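Local atomic coordinates of putative lipoprotein LppA (Mycobacterium tuberculosis, PDB entry 2V7S), a protein that is of unknown function but is a putative membrane-anchored lipoprotein belonging to a family confined to pathogenic mycobacteria. Residues 122-135 and 160-173. Sequence-based numbering, arbitrary orientation.
Sequences FGATFSAEDFKIAA and RDYDVQGNGYEFRL
Arg160 lies along Phe131 and carries its guanidinium to the start of helix 128-143. Its CB sits squarely over the face of the Phe131 ring, 3.5 Å from the centroid, a CH-pi contact. From CG to NE the chain runs extended, passing the ring in the direction opposite to the phenylalanine's own, and NE donates to Phe126 O at 3.0 Å. That bond is bent (145° at the hydrogen), with the donor above the carbonyl plane. One face of the guanidinium lies against the backbone of Ser127 and Ala128, and a water accepts from NH2 and donates weakly to the same Phe126 O. Ser127 is the N-cap, its OG taking the N-H of Asp130. Asp161 turns to the other side of the hairpin, where Arg172 grips its carboxylate side-on through NE and NH1. Tyr162 returns to the helix: Ala135 CB rests over its ring, off-centre and 3.6 Å from CG, while its OH is hydrogen-bonded to Glu150 OE2. Beyond the type I' turn from Gly166 to Tyr169 the chain comes back to Leu173. Its branches part, CG lying opposite the backbone N (chi1 -179°): CD2 meets Phe131 CE2 and Ala134 CB. CD1 reaches Phe122 CE1 at 3.6 Å. Phe122 and Phe126 reach on to Val77 of helix 59-80. The edge of the Phe131 ring meets the hairpin backbone, CZ standing 3.4 Å from Leu173 O. The helix-sheet seam is thus mainly apolar; its one direct hydrogen bond ties Arg160 to the chain just before the helix, while the Asp161-Arg172 charges stay on the sheet's other face.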
loop_
_atom_site.group_PDB
_atom_site.type_symbol
_atom_site.label_atom_id
_atom_site.label_comp_id
_atom_site.label_asym_id
_atom_site.label_seq_id
_atom_site.Cartn_x
_atom_site.Cartn_y
_atom_site.Cartn_z
ATOM N N PHE A 122 8.559 -38.310 -8.145
ATOM C CA PHE A 122 8.199 -39.721 -7.883
ATOM C C PHE A 122 8.812 -40.596 -8.988
ATOM O O PHE A 122 9.065 -40.113 -10.077
ATOM C CB PHE A 122 6.678 -39.930 -7.771
ATOM C CG PHE A 122 6.073 -39.276 -6.537
ATOM C CD1 PHE A 122 5.505 -38.009 -6.625
ATOM C CD2 PHE A 122 6.088 -39.933 -5.310
ATOM C CE1 PHE A 122 4.961 -37.386 -5.478
ATOM C CE2 PHE A 122 5.563 -39.307 -4.131
ATOM C CZ PHE A 122 4.976 -38.030 -4.266
ATOM N N GLY A 123 9.107 -41.848 -8.667
ATOM C CA GLY A 123 9.777 -42.757 -9.597
ATOM C C GLY A 123 8.837 -43.189 -10.704
ATOM O O GLY A 123 9.192 -43.158 -11.910
ATOM N N ALA A 124 7.643 -43.602 -10.305
ATOM C CA ALA A 124 6.635 -44.110 -11.244
ATOM C C ALA A 124 5.491 -43.118 -11.396
ATOM O O ALA A 124 5.240 -42.290 -10.479
ATOM C CB ALA A 124 6.092 -45.453 -10.760
ATOM N N THR A 125 4.785 -43.188 -12.524
ATOM C CA THR A 125 3.556 -42.398 -12.632
ATOM C C THR A 125 2.439 -43.140 -11.865
ATOM O O THR A 125 2.538 -44.352 -11.635
ATOM C CB THR A 125 3.158 -42.134 -14.091
ATOM O OG1 THR A 125 3.008 -43.362 -14.790
ATOM C CG2 THR A 125 4.243 -41.297 -14.794
ATOM N N PHE A 126 1.390 -42.410 -11.519
ATOM C CA PHE A 126 0.260 -42.945 -10.769
ATOM C C PHE A 126 -0.845 -43.321 -11.744
ATOM O O PHE A 126 -1.091 -42.594 -12.709
ATOM C CB PHE A 126 -0.283 -41.845 -9.846
ATOM C CG PHE A 126 0.667 -41.429 -8.764
ATOM C CD1 PHE A 126 1.504 -40.337 -8.934
ATOM C CD2 PHE A 126 0.689 -42.099 -7.531
ATOM C CE1 PHE A 126 2.382 -39.929 -7.906
ATOM C CE2 PHE A 126 1.585 -41.707 -6.505
ATOM C CZ PHE A 126 2.431 -40.604 -6.702
ATOM N N SER A 127 -1.500 -44.458 -11.502
ATOM C CA SER A 127 -2.787 -44.750 -12.139
ATOM C C SER A 127 -3.828 -43.792 -11.537
ATOM O O SER A 127 -3.532 -43.068 -10.585
ATOM C CB SER A 127 -3.203 -46.191 -11.847
ATOM O OG SER A 127 -3.523 -46.292 -10.458
ATOM N N ALA A 128 -5.047 -43.796 -12.087
ATOM C CA ALA A 128 -6.150 -42.988 -11.532
ATOM C C ALA A 128 -6.448 -43.337 -10.077
ATOM O O ALA A 128 -6.584 -42.446 -9.223
ATOM C CB ALA A 128 -7.416 -43.131 -12.405
ATOM N N GLU A 129 -6.489 -44.632 -9.774
ATOM C CA GLU A 129 -6.768 -45.073 -8.393
ATOM C C GLU A 129 -5.652 -44.676 -7.418
ATOM O O GLU A 129 -5.913 -44.166 -6.313
ATOM C CB GLU A 129 -6.987 -46.587 -8.351
ATOM C CG GLU A 129 -7.943 -47.064 -7.278
ATOM N N ASP A 130 -4.413 -44.920 -7.811
ATOM C CA ASP A 130 -3.296 -44.560 -6.961
ATOM C C ASP A 130 -3.185 -43.048 -6.793
ATOM O O ASP A 130 -2.779 -42.565 -5.741
ATOM C CB ASP A 130 -1.994 -45.217 -7.437
ATOM C CG ASP A 130 -2.012 -46.747 -7.251
ATOM O OD1 ASP A 130 -2.775 -47.235 -6.379
ATOM O OD2 ASP A 130 -1.304 -47.467 -7.986
ATOM N N PHE A 131 -3.549 -42.310 -7.827
ATOM C CA PHE A 131 -3.524 -40.857 -7.752
ATOM C C PHE A 131 -4.499 -40.327 -6.686
ATOM O O PHE A 131 -4.134 -39.445 -5.917
ATOM C CB PHE A 131 -3.776 -40.199 -9.107
ATOM C CG PHE A 131 -3.426 -38.711 -9.130
ATOM C CD1 PHE A 131 -4.421 -37.750 -9.040
ATOM C CD2 PHE A 131 -2.088 -38.297 -9.249
ATOM C CE1 PHE A 131 -4.108 -36.374 -9.045
ATOM C CE2 PHE A 131 -1.754 -36.921 -9.260
ATOM C CZ PHE A 131 -2.761 -35.964 -9.160
ATOM N N LYS A 132 -5.710 -40.882 -6.642
ATOM C CA LYS A 132 -6.689 -40.502 -5.625
ATOM C C LYS A 132 -6.146 -40.812 -4.236
ATOM O O LYS A 132 -6.323 -40.026 -3.316
ATOM C CB LYS A 132 -8.037 -41.216 -5.822
ATOM C CG LYS A 132 -8.678 -41.073 -7.201
ATOM C CD LYS A 132 -10.151 -41.577 -7.185
ATOM C CE LYS A 132 -10.506 -42.480 -8.396
ATOM N NZ LYS A 132 -11.053 -41.809 -9.637
ATOM N N ILE A 133 -5.489 -41.958 -4.073
ATOM C CA ILE A 133 -4.867 -42.270 -2.788
ATOM C C ILE A 133 -3.809 -41.234 -2.395
ATOM O O ILE A 133 -3.786 -40.712 -1.262
ATOM C CB ILE A 133 -4.311 -43.723 -2.750
ATOM C CG1 ILE A 133 -5.456 -44.738 -2.682
ATOM C CG2 ILE A 133 -3.342 -43.910 -1.558
ATOM C CD1 ILE A 133 -5.140 -46.064 -3.363
ATOM N N ALA A 134 -2.918 -40.915 -3.329
ATOM C CA ALA A 134 -1.846 -39.969 -3.021
ATOM C C ALA A 134 -2.447 -38.584 -2.725
ATOM O O ALA A 134 -1.972 -37.875 -1.824
ATOM C CB ALA A 134 -0.886 -39.886 -4.184
ATOM N N ALA A 135 -3.450 -38.191 -3.517
ATOM C CA ALA A 135 -4.119 -36.884 -3.355
ATOM C C ALA A 135 -4.793 -36.758 -1.953
ATOM O O ALA A 135 -4.825 -35.678 -1.360
ATOM C CB ALA A 135 -5.160 -36.674 -4.469
ATOM N N ARG A 160 -2.710 -35.648 -14.600
ATOM C CA ARG A 160 -3.420 -35.684 -13.338
ATOM C C ARG A 160 -2.874 -34.574 -12.471
ATOM O O ARG A 160 -1.650 -34.423 -12.326
ATOM C CB ARG A 160 -3.301 -37.040 -12.626
ATOM C CG ARG A 160 -3.450 -38.284 -13.536
ATOM C CD ARG A 160 -3.396 -39.564 -12.698
ATOM N NE ARG A 160 -3.308 -40.765 -13.545
ATOM C CZ ARG A 160 -4.312 -41.316 -14.232
ATOM N NH1 ARG A 160 -5.534 -40.819 -14.191
ATOM N NH2 ARG A 160 -4.082 -42.384 -14.969
ATOM N N ASP A 161 -3.797 -33.810 -11.894
ATOM C CA ASP A 161 -3.457 -32.629 -11.115
ATOM C C ASP A 161 -4.346 -32.635 -9.882
ATOM O O ASP A 161 -5.558 -32.914 -9.985
ATOM C CB ASP A 161 -3.756 -31.394 -11.936
ATOM C CG ASP A 161 -3.221 -30.136 -11.312
ATOM O OD1 ASP A 161 -2.443 -30.212 -10.333
ATOM O OD2 ASP A 161 -3.561 -29.065 -11.833
ATOM N N TYR A 162 -3.736 -32.372 -8.741
ATOM C CA TYR A 162 -4.457 -32.168 -7.505
ATOM C C TYR A 162 -3.818 -30.988 -6.822
ATOM O O TYR A 162 -2.627 -31.011 -6.512
ATOM C CB TYR A 162 -4.423 -33.405 -6.579
ATOM C CG TYR A 162 -5.133 -33.129 -5.274
ATOM C CD1 TYR A 162 -4.410 -32.872 -4.117
ATOM C CD2 TYR A 162 -6.535 -33.075 -5.211
ATOM C CE1 TYR A 162 -5.042 -32.578 -2.915
ATOM C CE2 TYR A 162 -7.185 -32.779 -3.993
ATOM C CZ TYR A 162 -6.418 -32.544 -2.860
ATOM O OH TYR A 162 -6.984 -32.230 -1.649
ATOM N N ASP A 163 -4.615 -29.955 -6.554
ATOM C CA ASP A 163 -4.044 -28.759 -5.941
ATOM C C ASP A 163 -4.950 -28.391 -4.753
ATOM O O ASP A 163 -6.177 -28.441 -4.880
ATOM C CB ASP A 163 -4.001 -27.657 -7.006
ATOM C CG ASP A 163 -3.258 -26.408 -6.552
ATOM O OD1 ASP A 163 -3.860 -25.591 -5.835
ATOM O OD2 ASP A 163 -2.079 -26.232 -6.951
ATOM N N VAL A 164 -4.349 -28.084 -3.607
ATOM C CA VAL A 164 -5.101 -27.651 -2.426
ATOM C C VAL A 164 -4.377 -26.449 -1.795
ATOM O O VAL A 164 -3.118 -26.464 -1.599
ATOM C CB VAL A 164 -5.419 -28.836 -1.437
ATOM C CG1 VAL A 164 -4.162 -29.488 -0.875
ATOM C CG2 VAL A 164 -6.368 -28.383 -0.275
ATOM N N GLN A 165 -5.162 -25.389 -1.545
ATOM C CA GLN A 165 -4.619 -24.126 -1.053
ATOM C C GLN A 165 -5.440 -23.580 0.100
ATOM O O GLN A 165 -6.586 -23.953 0.307
ATOM C CB GLN A 165 -4.641 -23.045 -2.136
ATOM C CG GLN A 165 -4.066 -23.390 -3.463
ATOM C CD GLN A 165 -4.350 -22.297 -4.462
ATOM O OE1 GLN A 165 -4.778 -21.200 -4.078
ATOM N NE2 GLN A 165 -4.102 -22.570 -5.736
ATOM N N GLY A 166 -4.831 -22.654 0.827
ATOM C CA GLY A 166 -5.506 -21.983 1.916
ATOM C C GLY A 166 -4.450 -21.473 2.866
ATOM O O GLY A 166 -3.380 -22.085 2.998
ATOM N N ASN A 167 -4.753 -20.349 3.525
ATOM C CA ASN A 167 -3.897 -19.818 4.565
ATOM C C ASN A 167 -2.558 -19.399 3.960
ATOM O O ASN A 167 -1.540 -19.288 4.646
ATOM C CB ASN A 167 -3.754 -20.866 5.676
ATOM C CG ASN A 167 -3.234 -20.289 6.998
ATOM O OD1 ASN A 167 -3.512 -19.134 7.352
ATOM N ND2 ASN A 167 -2.518 -21.123 7.763
ATOM N N GLY A 168 -2.572 -19.109 2.664
ATOM C CA GLY A 168 -1.342 -18.744 1.972
ATOM C C GLY A 168 -0.418 -19.906 1.582
ATOM O O GLY A 168 0.642 -19.658 0.986
ATOM N N TYR A 169 -0.840 -21.146 1.850
ATOM C CA TYR A 169 -0.112 -22.349 1.372
ATOM C C TYR A 169 -0.728 -22.917 0.110
ATOM O O TYR A 169 -1.928 -22.667 -0.205
ATOM C CB TYR A 169 -0.045 -23.456 2.446
ATOM C CG TYR A 169 0.700 -23.029 3.679
ATOM C CD1 TYR A 169 0.084 -22.176 4.618
ATOM C CD2 TYR A 169 2.010 -23.469 3.926
ATOM C CE1 TYR A 169 0.740 -21.785 5.768
ATOM C CE2 TYR A 169 2.694 -23.040 5.073
ATOM C CZ TYR A 169 2.032 -22.188 5.968
ATOM O OH TYR A 169 2.642 -21.766 7.107
ATOM N N GLU A 170 0.099 -23.665 -0.636
ATOM C CA GLU A 170 -0.394 -24.355 -1.822
ATOM C C GLU A 170 0.368 -25.674 -1.934
ATOM O O GLU A 170 1.580 -25.660 -1.919
ATOM C CB GLU A 170 -0.280 -23.493 -3.108
ATOM C CG GLU A 170 -0.763 -24.257 -4.419
ATOM C CD GLU A 170 -0.634 -23.463 -5.730
ATOM O OE1 GLU A 170 -0.100 -22.330 -5.738
ATOM O OE2 GLU A 170 -1.071 -23.965 -6.790
ATOM N N PHE A 171 -0.359 -26.792 -2.006
ATOM C CA PHE A 171 0.240 -28.127 -2.157
ATOM C C PHE A 171 -0.211 -28.643 -3.477
ATOM O O PHE A 171 -1.405 -28.651 -3.743
ATOM C CB PHE A 171 -0.255 -29.080 -1.055
ATOM C CG PHE A 171 0.203 -28.705 0.348
ATOM C CD1 PHE A 171 -0.243 -27.539 0.962
ATOM C CD2 PHE A 171 1.071 -29.539 1.057
ATOM C CE1 PHE A 171 0.181 -27.212 2.265
ATOM C CE2 PHE A 171 1.505 -29.197 2.336
ATOM C CZ PHE A 171 1.059 -28.047 2.939
ATOM N N ARG A 172 0.722 -29.119 -4.308
ATOM C CA ARG A 172 0.340 -29.560 -5.653
ATOM C C ARG A 172 1.042 -30.862 -6.047
ATOM O O ARG A 172 2.276 -30.962 -5.999
ATOM C CB ARG A 172 0.679 -28.496 -6.694
ATOM C CG ARG A 172 -0.060 -28.750 -8.008
ATOM C CD ARG A 172 0.241 -27.674 -9.033
ATOM N NE ARG A 172 -0.557 -27.887 -10.233
ATOM C CZ ARG A 172 -0.455 -27.163 -11.343
ATOM N NH1 ARG A 172 -1.239 -27.436 -12.374
ATOM N NH2 ARG A 172 0.444 -26.179 -11.424
ATOM N N LEU A 173 0.221 -31.830 -6.426
ATOM C CA LEU A 173 0.663 -33.080 -6.959
ATOM C C LEU A 173 0.259 -33.056 -8.431
ATOM O O LEU A 173 -0.927 -33.086 -8.755
ATOM C CB LEU A 173 -0.025 -34.230 -6.192
ATOM C CG LEU A 173 0.289 -35.677 -6.553
ATOM C CD1 LEU A 173 1.705 -35.970 -6.088
ATOM C CD2 LEU A 173 -0.699 -36.644 -5.858
HETATM O O HOH W 1 -1.116 -42.887 -16.104
#